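Chymotrypsin-like serine protease (Equine arteritis virus, PDB 1MBM) probably cleaves the viral replicase polyprotein as a small chymotrypsin-like serine endopeptidase carrying an extra C-terminal alpha/beta domain. Local coordinates at residues A87-A92 / S116-G121; E103-W108 / A137-P142; V152-L157 / I176-D181; S156-F161 / R185-L190. All coordinates share one frame; numbering follows the deposited sequence.

Contact 1 of 4, residues A87-A92 / S116-G121; sequences ASWCTA and SAVVQG
The indole of Trp-89 lies flat against Val-118, and both methyls of the valine press on the same ring face. CG2 sits over the five-membered ring, 3.7 Å from its centroid and only 12° off the normal, a CH-pi contact; CG1 covers the six-membered ring and also meets CB of Ala-87. With CG1 of Val-118 anti to the backbone N (chi1 -179°), the two methyls lie side by side over one face, one above each ring, while both side chains leave their strands in the same direction. At the indole edge, in the ring plane, is Ala-87 O. Further round the indole come Ala-107, Ala-137 and Val-139, and the ring of His-128 meets it steeply.

Ser-88, Cys-90 and Val-119 point to the other face of the sheet, where Cys-90 SG touches Val-119 CG2 at 4.0 Å. Between the strands, Ser-88 and Val-119 form an antiparallel hydrogen-bonded pair: Ser-88 N gives to Val-119 O at 2.9 Å, Val-119 N to Ser-88 O at 2.8 Å. Cys-90 N reaches Ala-117 O almost along the C=O axis, but a water takes the return bond, accepting from Ala-117 N and donating to Cys-90 O. Ser-116 OG turns to Asp-113 O. This is antiparallel beta-barrel packing of the chymotrypsin fold, in the barrel wall just beyond Ser-114, the probable nucleophile of a Ser-His-Asp triad.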
loop_
_atom_site.group_PDB
_atom_site.type_symbol
_atom_site.label_atom_id
_atom_site.label_comp_id
_atom_site.label_asym_id
_atom_site.label_seq_id
_atom_site.Cartn_x
_atom_site.Cartn_y
_atom_site.Cartn_z
ATOM N N ALA A 87 8.590 0.414 1.677
ATOM C CA ALA A 87 7.387 1.222 1.579
ATOM C C ALA A 87 6.521 0.876 2.774
ATOM O O ALA A 87 6.649 -0.208 3.350
ATOM C CB ALA A 87 6.641 0.964 0.271
ATOM N N SER A 88 5.669 1.806 3.172
ATOM C CA SER A 88 4.793 1.578 4.303
ATOM C C SER A 88 3.379 1.357 3.806
ATOM O O SER A 88 2.853 2.167 3.040
ATOM C CB SER A 88 4.817 2.779 5.265
ATOM O OG SER A 88 6.077 2.936 5.910
ATOM N N TRP A 89 2.798 0.233 4.220
ATOM C CA TRP A 89 1.402 -0.085 3.986
ATOM C C TRP A 89 0.688 0.484 5.204
ATOM O O TRP A 89 0.878 -0.003 6.312
ATOM C CB TRP A 89 1.190 -1.608 3.949
ATOM C CG TRP A 89 1.334 -2.237 2.581
ATOM C CD1 TRP A 89 0.341 -2.814 1.837
ATOM C CD2 TRP A 89 2.535 -2.383 1.817
ATOM N NE1 TRP A 89 0.847 -3.286 0.648
ATOM C CE2 TRP A 89 2.191 -3.034 0.606
ATOM C CE3 TRP A 89 3.869 -2.005 2.014
ATOM C CZ2 TRP A 89 3.128 -3.335 -0.379
ATOM C CZ3 TRP A 89 4.800 -2.297 1.025
ATOM C CH2 TRP A 89 4.423 -2.953 -0.158
ATOM N N CYS A 90 -0.117 1.522 5.001
ATOM C CA CYS A 90 -0.755 2.228 6.110
ATOM C C CYS A 90 -2.084 1.600 6.494
ATOM O O CYS A 90 -3.143 2.104 6.119
ATOM C CB CYS A 90 -0.941 3.708 5.760
ATOM S SG CYS A 90 0.593 4.527 5.227
ATOM N N THR A 91 -2.029 0.505 7.243
ATOM C CA THR A 91 -3.259 -0.185 7.618
ATOM C C THR A 91 -3.931 0.473 8.812
ATOM O O THR A 91 -3.358 1.342 9.477
ATOM C CB THR A 91 -2.997 -1.679 7.922
ATOM O OG1 THR A 91 -2.500 -1.833 9.260
ATOM C CG2 THR A 91 -1.883 -2.221 7.049
ATOM N N ALA A 92 -5.148 0.036 9.097
ATOM C CA ALA A 92 -5.886 0.565 10.238
ATOM C C ALA A 92 -5.325 0.112 11.592
ATOM O O ALA A 92 -5.780 0.574 12.636
ATOM C CB ALA A 92 -7.331 0.205 10.118
ATOM N N SER A 116 -5.415 0.054 1.726
ATOM C CA SER A 116 -4.410 0.812 2.479
ATOM C C SER A 116 -3.501 1.570 1.523
ATOM O O SER A 116 -3.093 1.040 0.491
ATOM C CB SER A 116 -3.522 -0.100 3.353
ATOM O OG SER A 116 -4.284 -0.902 4.261
ATOM N N ALA A 117 -3.182 2.809 1.863
ATOM C CA ALA A 117 -2.262 3.578 1.035
ATOM C C ALA A 117 -0.911 2.919 1.199
ATOM O O ALA A 117 -0.571 2.456 2.289
ATOM C CB ALA A 117 -2.194 5.027 1.500
ATOM N N VAL A 118 -0.173 2.821 0.103
ATOM C CA VAL A 118 1.189 2.330 0.161
ATOM C C VAL A 118 2.047 3.567 -0.090
ATOM O O VAL A 118 1.932 4.207 -1.132
ATOM C CB VAL A 118 1.445 1.227 -0.881
ATOM C CG1 VAL A 118 2.856 0.724 -0.783
ATOM C CG2 VAL A 118 0.478 0.078 -0.691
ATOM N N VAL A 119 2.877 3.940 0.875
ATOM C CA VAL A 119 3.615 5.191 0.737
ATOM C C VAL A 119 5.124 5.032 0.851
ATOM O O VAL A 119 5.616 4.119 1.507
ATOM C CB VAL A 119 3.143 6.292 1.764
ATOM C CG1 VAL A 119 1.606 6.440 1.769
ATOM C CG2 VAL A 119 3.643 6.003 3.159
ATOM N N GLN A 120 5.836 5.935 0.192
ATOM C CA GLN A 120 7.286 6.017 0.252
ATOM C C GLN A 120 7.573 7.492 0.519
ATOM O O GLN A 120 7.207 8.352 -0.277
ATOM C CB GLN A 120 7.923 5.555 -1.069
ATOM C CG GLN A 120 7.850 4.045 -1.272
ATOM C CD GLN A 120 8.622 3.545 -2.488
ATOM O OE1 GLN A 120 8.434 4.039 -3.597
ATOM N NE2 GLN A 120 9.473 2.542 -2.279
ATOM N N GLY A 121 8.197 7.782 1.653
ATOM C CA GLY A 121 8.419 9.155 2.060
ATOM C C GLY A 121 7.080 9.807 2.363
ATOM O O GLY A 121 6.266 9.248 3.092
HETATM O O HOH W 1 -4.544 3.699 4.330
#

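Contact 2 of 4, residues E103-W108 / A137-P142; sequences EVCLAW and AYVTTP
One direct hydrogen bond joins 103-108 to 137-142: Ala-137 N gives to Cys-105 O at 2.6 Å, with an N-H...O angle of 160°. The donor stands 36° out of the carbonyl plane rather than on a lone pair, so the bond is short but skewed. The return pair, Cys-105 N and Ala-137 O, is too far apart for a second direct bond, and a water replaces it. It accepts from Cys-105 N at 2.9 Å and donates to Ala-137 O at 3.0 Å.

The rest is apolar and built from small groups. Cys-105 and Ala-137 face the same side, their CB atoms 4.0 Å apart, and Cys-105 CB also rests against Ala-137 O. With chi1 at -61°, Cys-105 SG is anti to its carbonyl carbon and meets Val-139 CG2 at 4.2 Å. Two residues on, Ala-107 CB comes to 4.3 Å from Ala-137 CB. Ala-137 thus has Cys-105 and Ala-107 as neighbours across the contact, and all five touching residues are buried.

Strand 136-140 runs between the short strand 105-106 and strand 123-132, to which Tyr-138 is bonded through its backbone. Strand 85-91 packs on the face that carries Ala-137 and Val-139, Leu-106 lies on Leu-99 of strand 94-100, and Cys-105 touches Leu-147 of strand 146-147.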
loop_
_atom_site.group_PDB
_atom_site.type_symbol
_atom_site.label_atom_id
_atom_site.label_comp_id
_atom_site.label_asym_id
_atom_site.label_seq_id
_atom_site.Cartn_x
_atom_site.Cartn_y
_atom_site.Cartn_z
ATOM N N GLU A 103 8.015 -4.967 -10.102
ATOM C CA GLU A 103 7.858 -6.383 -10.379
ATOM C C GLU A 103 7.322 -7.202 -9.213
ATOM O O GLU A 103 6.519 -8.111 -9.417
ATOM C CB GLU A 103 9.201 -6.983 -10.813
ATOM C CG GLU A 103 9.737 -6.476 -12.139
ATOM C CD GLU A 103 10.561 -5.198 -12.016
ATOM O OE1 GLU A 103 10.694 -4.644 -10.899
ATOM O OE2 GLU A 103 11.088 -4.743 -13.052
ATOM N N VAL A 104 7.801 -6.912 -8.003
ATOM C CA VAL A 104 7.487 -7.728 -6.827
ATOM C C VAL A 104 7.270 -6.868 -5.574
ATOM O O VAL A 104 8.073 -5.987 -5.266
ATOM C CB VAL A 104 8.622 -8.756 -6.545
ATOM C CG1 VAL A 104 8.365 -9.529 -5.250
ATOM C CG2 VAL A 104 8.807 -9.744 -7.713
ATOM N N CYS A 105 6.177 -7.119 -4.856
ATOM C CA CYS A 105 5.925 -6.414 -3.608
ATOM C C CYS A 105 5.656 -7.431 -2.493
ATOM O O CYS A 105 4.886 -8.364 -2.677
ATOM C CB CYS A 105 4.727 -5.459 -3.732
ATOM S SG CYS A 105 4.876 -4.118 -4.953
ATOM N N LEU A 106 6.280 -7.223 -1.337
ATOM C CA LEU A 106 6.113 -8.109 -0.185
ATOM C C LEU A 106 5.652 -7.323 1.037
ATOM O O LEU A 106 6.221 -6.297 1.364
ATOM C CB LEU A 106 7.437 -8.801 0.157
ATOM C CG LEU A 106 8.179 -9.495 -0.977
ATOM C CD1 LEU A 106 9.483 -10.059 -0.467
ATOM C CD2 LEU A 106 7.312 -10.595 -1.560
ATOM N N ALA A 107 4.620 -7.811 1.709
ATOM C CA ALA A 107 4.115 -7.169 2.913
ATOM C C ALA A 107 3.161 -8.143 3.579
ATOM O O ALA A 107 2.476 -8.896 2.896
ATOM C CB ALA A 107 3.389 -5.860 2.576
ATOM N N TRP A 108 3.125 -8.145 4.906
ATOM C CA TRP A 108 2.190 -9.014 5.609
ATOM C C TRP A 108 0.854 -8.294 5.710
ATOM O O TRP A 108 0.753 -7.260 6.370
ATOM C CB TRP A 108 2.716 -9.382 6.998
ATOM C CG TRP A 108 1.840 -10.365 7.710
ATOM C CD1 TRP A 108 1.870 -11.727 7.592
ATOM C CD2 TRP A 108 0.788 -10.067 8.638
ATOM N NE1 TRP A 108 0.910 -12.292 8.398
ATOM C CE2 TRP A 108 0.229 -11.294 9.047
ATOM C CE3 TRP A 108 0.262 -8.884 9.167
ATOM C CZ2 TRP A 108 -0.824 -11.371 9.961
ATOM C CZ3 TRP A 108 -0.784 -8.963 10.069
ATOM C CH2 TRP A 108 -1.313 -10.196 10.459
ATOM N N ALA A 137 2.429 -9.202 -2.148
ATOM C CA ALA A 137 1.456 -8.122 -2.177
ATOM C C ALA A 137 1.276 -7.621 -3.609
ATOM O O ALA A 137 2.195 -7.692 -4.412
ATOM C CB ALA A 137 1.919 -6.970 -1.271
ATOM N N TYR A 138 0.082 -7.135 -3.932
ATOM C CA TYR A 138 -0.148 -6.508 -5.224
ATOM C C TYR A 138 -0.626 -5.090 -4.931
ATOM O O TYR A 138 -1.485 -4.889 -4.069
ATOM C CB TYR A 138 -1.174 -7.282 -6.051
ATOM C CG TYR A 138 -0.820 -8.734 -6.272
ATOM C CD1 TYR A 138 0.215 -9.099 -7.124
ATOM C CD2 TYR A 138 -1.530 -9.747 -5.627
ATOM C CE1 TYR A 138 0.544 -10.435 -7.322
ATOM C CE2 TYR A 138 -1.214 -11.085 -5.824
ATOM C CZ TYR A 138 -0.182 -11.423 -6.674
ATOM O OH TYR A 138 0.122 -12.752 -6.876
ATOM N N VAL A 139 -0.038 -4.110 -5.615
ATOM C CA VAL A 139 -0.347 -2.704 -5.378
ATOM C C VAL A 139 -0.772 -2.001 -6.669
ATOM O O VAL A 139 -0.125 -2.140 -7.693
ATOM C CB VAL A 139 0.877 -1.977 -4.785
ATOM C CG1 VAL A 139 0.649 -0.454 -4.707
ATOM C CG2 VAL A 139 1.257 -2.571 -3.406
ATOM N N THR A 140 -1.856 -1.240 -6.628
ATOM C CA THR A 140 -2.293 -0.552 -7.833
ATOM C C THR A 140 -1.935 0.921 -7.755
ATOM O O THR A 140 -2.291 1.582 -6.780
ATOM C CB THR A 140 -3.808 -0.699 -8.022
ATOM O OG1 THR A 140 -4.144 -2.082 -8.241
ATOM C CG2 THR A 140 -4.246 -0.002 -9.315
ATOM N N THR A 141 -1.247 1.443 -8.775
ATOM C CA THR A 141 -0.929 2.873 -8.812
ATOM C C THR A 141 -2.134 3.711 -9.269
ATOM O O THR A 141 -3.098 3.172 -9.825
ATOM C CB THR A 141 0.248 3.136 -9.767
ATOM O OG1 THR A 141 -0.210 3.029 -11.122
ATOM C CG2 THR A 141 1.318 2.059 -9.625
ATOM N N PRO A 142 -2.117 5.023 -9.026
ATOM C CA PRO A 142 -3.209 5.893 -9.497
ATOM C C PRO A 142 -3.505 5.826 -11.006
ATOM O O PRO A 142 -4.616 6.159 -11.407
ATOM C CB PRO A 142 -2.756 7.308 -9.071
ATOM C CG PRO A 142 -1.321 7.157 -8.658
ATOM C CD PRO A 142 -1.159 5.764 -8.180
HETATM O O HOH W 2 4.417 -9.294 -5.526
#

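Contact 3 of 4, residues V152-L157 / I176-D181; sequences VTLSSL and IIADVD
Val-152 starts a two-residue parallel pairing, its carbonyl O accepting from Ile-177 N at 2.8 Å in the carbonyl plane. Thr-153 pairs with Ile-177 and is also the N-cap of helix 154-158. Its chi1 of 55° places OG1 between the backbone N and the carbonyl carbon, where it accepts from Ser-156 N at 3.1 Å; its CG2 leans toward Ile-177 CB. The pairing ends with Leu-154 N bonded to Ile-177 O at 2.9 Å, the donor standing above the carbonyl plane.

The branches of Leu-154 spread along 176-180. CD2 meets Ile-176 CG2 at 3.5 Å, the two side chains crossing at about a right angle, while CD1 lies against Ala-178 and CB against Val-180 CG2. Ser-155 is then gripped twice by one carboxylate: its N gives to Asp-179 OD1 at 3.0 Å and its OG to Asp-179 OD2 at 2.6 Å, each oxygen using its syn lone pair. The two bonds fix the plane of the carboxylate beside the first turn of the helix, where its negative charge probably suits the helix dipole. Further along, Leu-157 CD2 reaches Ile-176 CD1 at 4.2 Å.

A short parallel strand pair whose first strand runs straight into a helix N-capped by Thr-153 is consistent with the alpha/beta C-terminal extension that follows the two protease barrels.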
loop_
_atom_site.group_PDB
_atom_site.type_symbol
_atom_site.label_atom_id
_atom_site.label_comp_id
_atom_site.label_asym_id
_atom_site.label_seq_id
_atom_site.Cartn_x
_atom_site.Cartn_y
_atom_site.Cartn_z
ATOM N N VAL A 152 11.633 -10.914 -10.665
ATOM C CA VAL A 152 12.907 -10.209 -10.609
ATOM C C VAL A 152 13.933 -11.132 -9.949
ATOM O O VAL A 152 13.576 -11.944 -9.092
ATOM C CB VAL A 152 12.800 -8.873 -9.829
ATOM C CG1 VAL A 152 12.579 -9.135 -8.327
ATOM C CG2 VAL A 152 14.046 -8.006 -10.057
ATOM N N THR A 153 15.195 -11.043 -10.363
ATOM C CA THR A 153 16.228 -11.860 -9.726
ATOM C C THR A 153 16.654 -11.184 -8.437
ATOM O O THR A 153 16.435 -9.983 -8.249
ATOM C CB THR A 153 17.454 -12.035 -10.626
ATOM O OG1 THR A 153 17.937 -10.743 -11.020
ATOM C CG2 THR A 153 17.092 -12.726 -11.947
ATOM N N LEU A 154 17.252 -11.951 -7.536
ATOM C CA LEU A 154 17.742 -11.373 -6.297
ATOM C C LEU A 154 18.887 -10.420 -6.579
ATOM O O LEU A 154 19.003 -9.385 -5.924
ATOM C CB LEU A 154 18.187 -12.451 -5.307
ATOM C CG LEU A 154 17.158 -13.052 -4.345
ATOM C CD1 LEU A 154 17.806 -14.153 -3.501
ATOM C CD2 LEU A 154 16.555 -11.980 -3.445
ATOM N N SER A 155 19.727 -10.761 -7.553
ATOM C CA SER A 155 20.855 -9.892 -7.895
ATOM C C SER A 155 20.372 -8.537 -8.417
ATOM O O SER A 155 20.863 -7.497 -7.985
ATOM C CB SER A 155 21.787 -10.562 -8.903
ATOM O OG SER A 155 21.103 -10.835 -10.104
ATOM N N SER A 156 19.393 -8.553 -9.319
ATOM C CA SER A 156 18.838 -7.312 -9.863
ATOM C C SER A 156 18.208 -6.459 -8.762
ATOM O O SER A 156 18.427 -5.251 -8.710
ATOM C CB SER A 156 17.823 -7.600 -10.979
ATOM O OG SER A 156 17.034 -6.457 -11.264
ATOM N N LEU A 157 17.440 -7.105 -7.881
ATOM C CA LEU A 157 16.824 -6.443 -6.741
ATOM C C LEU A 157 17.904 -5.848 -5.820
ATOM O O LEU A 157 17.764 -4.730 -5.315
ATOM C CB LEU A 157 15.984 -7.468 -5.967
ATOM C CG LEU A 157 14.880 -7.085 -4.984
ATOM C CD1 LEU A 157 13.955 -5.999 -5.544
ATOM C CD2 LEU A 157 14.086 -8.344 -4.631
ATOM N N ILE A 176 10.596 -14.220 -7.003
ATOM C CA ILE A 176 11.902 -13.641 -6.732
ATOM C C ILE A 176 12.883 -14.772 -7.049
ATOM O O ILE A 176 12.935 -15.782 -6.349
ATOM C CB ILE A 176 12.040 -13.157 -5.276
ATOM C CG1 ILE A 176 11.197 -11.910 -5.054
ATOM C CG2 ILE A 176 13.470 -12.752 -5.000
ATOM C CD1 ILE A 176 11.260 -11.361 -3.645
ATOM N N ILE A 177 13.604 -14.621 -8.154
ATOM C CA ILE A 177 14.504 -15.658 -8.638
ATOM C C ILE A 177 15.821 -15.653 -7.866
ATOM O O ILE A 177 16.609 -14.721 -7.971
ATOM C CB ILE A 177 14.725 -15.471 -10.149
ATOM C CG1 ILE A 177 13.371 -15.567 -10.865
ATOM C CG2 ILE A 177 15.707 -16.505 -10.691
ATOM C CD1 ILE A 177 13.405 -15.187 -12.334
ATOM N N ALA A 178 16.038 -16.692 -7.070
ATOM C CA ALA A 178 17.229 -16.775 -6.219
ATOM C C ALA A 178 18.492 -17.142 -7.008
ATOM O O ALA A 178 18.807 -18.317 -7.158
ATOM C CB ALA A 178 16.988 -17.767 -5.085
ATOM N N ASP A 179 19.211 -16.133 -7.502
ATOM C CA ASP A 179 20.386 -16.366 -8.348
ATOM C C ASP A 179 21.721 -15.969 -7.699
ATOM O O ASP A 179 22.754 -15.913 -8.366
ATOM C CB ASP A 179 20.229 -15.633 -9.680
ATOM C CG ASP A 179 20.232 -14.122 -9.519
ATOM O OD1 ASP A 179 19.910 -13.622 -8.410
ATOM O OD2 ASP A 179 20.545 -13.354 -10.456
ATOM N N VAL A 180 21.676 -15.655 -6.411
ATOM C CA VAL A 180 22.866 -15.340 -5.623
ATOM C C VAL A 180 22.612 -16.019 -4.294
ATOM O O VAL A 180 21.477 -16.387 -4.004
ATOM C CB VAL A 180 23.053 -13.823 -5.386
ATOM C CG1 VAL A 180 23.615 -13.138 -6.612
ATOM C CG2 VAL A 180 21.753 -13.166 -4.961
ATOM N N ASP A 181 23.649 -16.219 -3.492
ATOM C CA ASP A 181 23.429 -16.838 -2.192
ATOM C C ASP A 181 23.522 -15.836 -1.030
ATOM O O ASP A 181 23.546 -16.232 0.133
ATOM C CB ASP A 181 24.335 -18.064 -1.979
ATOM C CG ASP A 181 25.804 -17.705 -1.860
ATOM O OD1 ASP A 181 26.164 -16.527 -2.065
ATOM O OD2 ASP A 181 26.676 -18.551 -1.561
#

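Contact 4 of 4, residues S156-F161 / R185-L190; sequences SLSKHF and RSLAML
CH-pi and apolar packing on the Phe-161 ring carries most of this contact. Leu-187 CB sits over one face of the ring, a CH-pi contact 4.0 Å from the centroid and displaced toward the rim on the CG side, where Leu-187 CB and Phe-161 CG are 3.7 Å apart. The leucine side chain crosses the phenylalanine at about a right angle, and its CD1 continues over the far end of the ring near CE1 and CZ. Leu-190 CD1 comes in obliquely on Phe-161 CE2 at 3.6 Å.

The purely aliphatic contact is between Leu-187 and Leu-157. Leu-187 has CG anti to the backbone N (chi1 178°), which sends its branches out from helix 185-192. One branch, CD1, goes to Phe-161; the other, CD2, rests on Leu-157 CG at 3.9 Å and near Ser-158 OG at 3.6 Å.

Polar groups touch across the contact without bonding across it. Ser-186 OG lies at the ring edge of Phe-161, in its plane and 3.3 Å from Phe-161 CB, but its hydrogen bond goes to Thr-162 O, just past the first segment. Ser-158 OG likewise bonds back to Leu-154 O in its own helix. A type I beta turn from Ser-158 to Phe-161, with Phe-161 N bonded to Ser-158 O, brings the chain round from the helix so that the aromatic ring faces helix 185-192.

Leu-157, Phe-161 and Leu-190 all touch Leu-99 of strand 94-100. The arrangement is helix-against-turn packing, consistent with the alpha/beta C-terminal extension, laid against strand 94-100 of the second barrel.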
loop_
_atom_site.group_PDB
_atom_site.type_symbol
_atom_site.label_atom_id
_atom_site.label_comp_id
_atom_site.label_asym_id
_atom_site.label_seq_id
_atom_site.Cartn_x
_atom_site.Cartn_y
_atom_site.Cartn_z
ATOM N N SER A 156 19.393 -8.553 -9.319
ATOM C CA SER A 156 18.838 -7.312 -9.863
ATOM C C SER A 156 18.208 -6.459 -8.762
ATOM O O SER A 156 18.427 -5.251 -8.710
ATOM C CB SER A 156 17.823 -7.600 -10.979
ATOM O OG SER A 156 17.034 -6.457 -11.264
ATOM N N LEU A 157 17.440 -7.105 -7.881
ATOM C CA LEU A 157 16.824 -6.443 -6.741
ATOM C C LEU A 157 17.904 -5.848 -5.820
ATOM O O LEU A 157 17.764 -4.730 -5.315
ATOM C CB LEU A 157 15.984 -7.468 -5.967
ATOM C CG LEU A 157 14.880 -7.085 -4.984
ATOM C CD1 LEU A 157 13.955 -5.999 -5.544
ATOM C CD2 LEU A 157 14.086 -8.344 -4.631
ATOM N N SER A 158 18.988 -6.599 -5.630
ATOM C CA SER A 158 20.078 -6.210 -4.729
ATOM C C SER A 158 20.797 -4.895 -5.073
ATOM O O SER A 158 21.309 -4.215 -4.188
ATOM C CB SER A 158 21.082 -7.355 -4.610
ATOM O OG SER A 158 20.467 -8.466 -3.986
ATOM N N LYS A 159 20.818 -4.540 -6.353
ATOM C CA LYS A 159 21.410 -3.283 -6.813
ATOM C C LYS A 159 20.827 -2.062 -6.098
ATOM O O LYS A 159 21.500 -1.034 -5.958
ATOM C CB LYS A 159 21.145 -3.098 -8.315
ATOM C CG LYS A 159 21.963 -3.979 -9.233
ATOM C CD LYS A 159 21.683 -3.632 -10.694
ATOM C CE LYS A 159 20.178 -3.504 -10.936
ATOM N NZ LYS A 159 19.845 -3.200 -12.349
ATOM N N HIS A 160 19.577 -2.177 -5.648
ATOM C CA HIS A 160 18.881 -1.055 -5.036
ATOM C C HIS A 160 19.008 -0.939 -3.525
ATOM O O HIS A 160 18.366 -0.076 -2.915
ATOM C CB HIS A 160 17.403 -1.143 -5.412
ATOM C CG HIS A 160 17.173 -1.187 -6.887
ATOM N ND1 HIS A 160 17.217 -0.057 -7.672
ATOM C CD2 HIS A 160 16.918 -2.224 -7.724
ATOM C CE1 HIS A 160 16.983 -0.392 -8.930
ATOM N NE2 HIS A 160 16.801 -1.699 -8.988
ATOM N N PHE A 161 19.834 -1.784 -2.919
ATOM C CA PHE A 161 19.909 -1.815 -1.459
ATOM C C PHE A 161 21.310 -1.704 -0.891
ATOM O O PHE A 161 22.250 -2.294 -1.420
ATOM C CB PHE A 161 19.236 -3.083 -0.931
ATOM C CG PHE A 161 17.750 -3.097 -1.127
ATOM C CD1 PHE A 161 17.195 -3.545 -2.323
ATOM C CD2 PHE A 161 16.908 -2.644 -0.120
ATOM C CE1 PHE A 161 15.812 -3.551 -2.511
ATOM C CE2 PHE A 161 15.534 -2.644 -0.293
ATOM C CZ PHE A 161 14.985 -3.101 -1.488
ATOM N N ARG A 185 22.324 -6.313 3.383
ATOM C CA ARG A 185 21.632 -6.368 4.673
ATOM C C ARG A 185 20.260 -5.705 4.731
ATOM O O ARG A 185 19.340 -6.248 5.340
ATOM C CB ARG A 185 22.524 -5.777 5.763
ATOM C CG ARG A 185 21.990 -5.968 7.172
ATOM C CD ARG A 185 22.757 -5.186 8.223
ATOM N NE ARG A 185 23.836 -5.959 8.824
ATOM C CZ ARG A 185 25.038 -5.468 9.126
ATOM N NH1 ARG A 185 25.338 -4.198 8.868
ATOM N NH2 ARG A 185 25.945 -6.256 9.688
ATOM N N SER A 186 20.123 -4.533 4.116
ATOM C CA SER A 186 18.837 -3.833 4.137
ATOM C C SER A 186 17.760 -4.609 3.375
ATOM O O SER A 186 16.614 -4.613 3.793
ATOM C CB SER A 186 18.944 -2.379 3.651
ATOM O OG SER A 186 19.271 -2.314 2.279
ATOM N N LEU A 187 18.131 -5.280 2.285
ATOM C CA LEU A 187 17.175 -6.119 1.556
ATOM C C LEU A 187 16.742 -7.318 2.416
ATOM O O LEU A 187 15.542 -7.600 2.526
ATOM C CB LEU A 187 17.737 -6.578 0.196
ATOM C CG LEU A 187 16.874 -7.508 -0.676
ATOM C CD1 LEU A 187 15.430 -7.015 -0.786
ATOM C CD2 LEU A 187 17.486 -7.682 -2.087
ATOM N N ALA A 188 17.711 -7.992 3.041
ATOM C CA ALA A 188 17.436 -9.160 3.901
ATOM C C ALA A 188 16.578 -8.831 5.124
ATOM O O ALA A 188 15.661 -9.585 5.459
ATOM C CB ALA A 188 18.736 -9.821 4.356
ATOM N N MET A 189 16.901 -7.720 5.790
ATOM C CA MET A 189 16.178 -7.255 6.974
ATOM C C MET A 189 14.763 -6.824 6.607
ATOM O O MET A 189 13.827 -6.972 7.404
ATOM C CB MET A 189 16.904 -6.078 7.638
ATOM C CG MET A 189 18.175 -6.444 8.399
ATOM S SD MET A 189 17.878 -7.149 10.024
ATOM C CE MET A 189 17.236 -5.717 10.900
ATOM N N LEU A 190 14.618 -6.281 5.404
ATOM C CA LEU A 190 13.312 -5.867 4.907
ATOM C C LEU A 190 12.409 -7.090 4.889
ATOM O O LEU A 190 11.384 -7.120 5.575
ATOM C CB LEU A 190 13.420 -5.273 3.498
ATOM C CG LEU A 190 12.840 -3.873 3.260
ATOM C CD1 LEU A 190 12.707 -3.564 1.771
ATOM C CD2 LEU A 190 11.516 -3.678 3.971
#

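The N-terminal barrel, built from the six strands between residues 6 and 65, comes first in the chain and holds none of the four contacts. Contact 1 then closes a loop from 87-92 to 116-121. Contact 2 opens inside that loop at 103-108 and closes beyond it at 137-142, so the two cross, and they meet around Trp-89 within the second barrel. After both have closed, contacts 3 and 4 open from overlapping segments: both use helix 154-158 and share Ser-156 and Leu-157, and they close at 176-181 and 185-190 in the probable C-terminal extension. Val-104 and Leu-106 of contact 2 pack on Val-152 and Ile-176 of contact 3, joining barrel to extension.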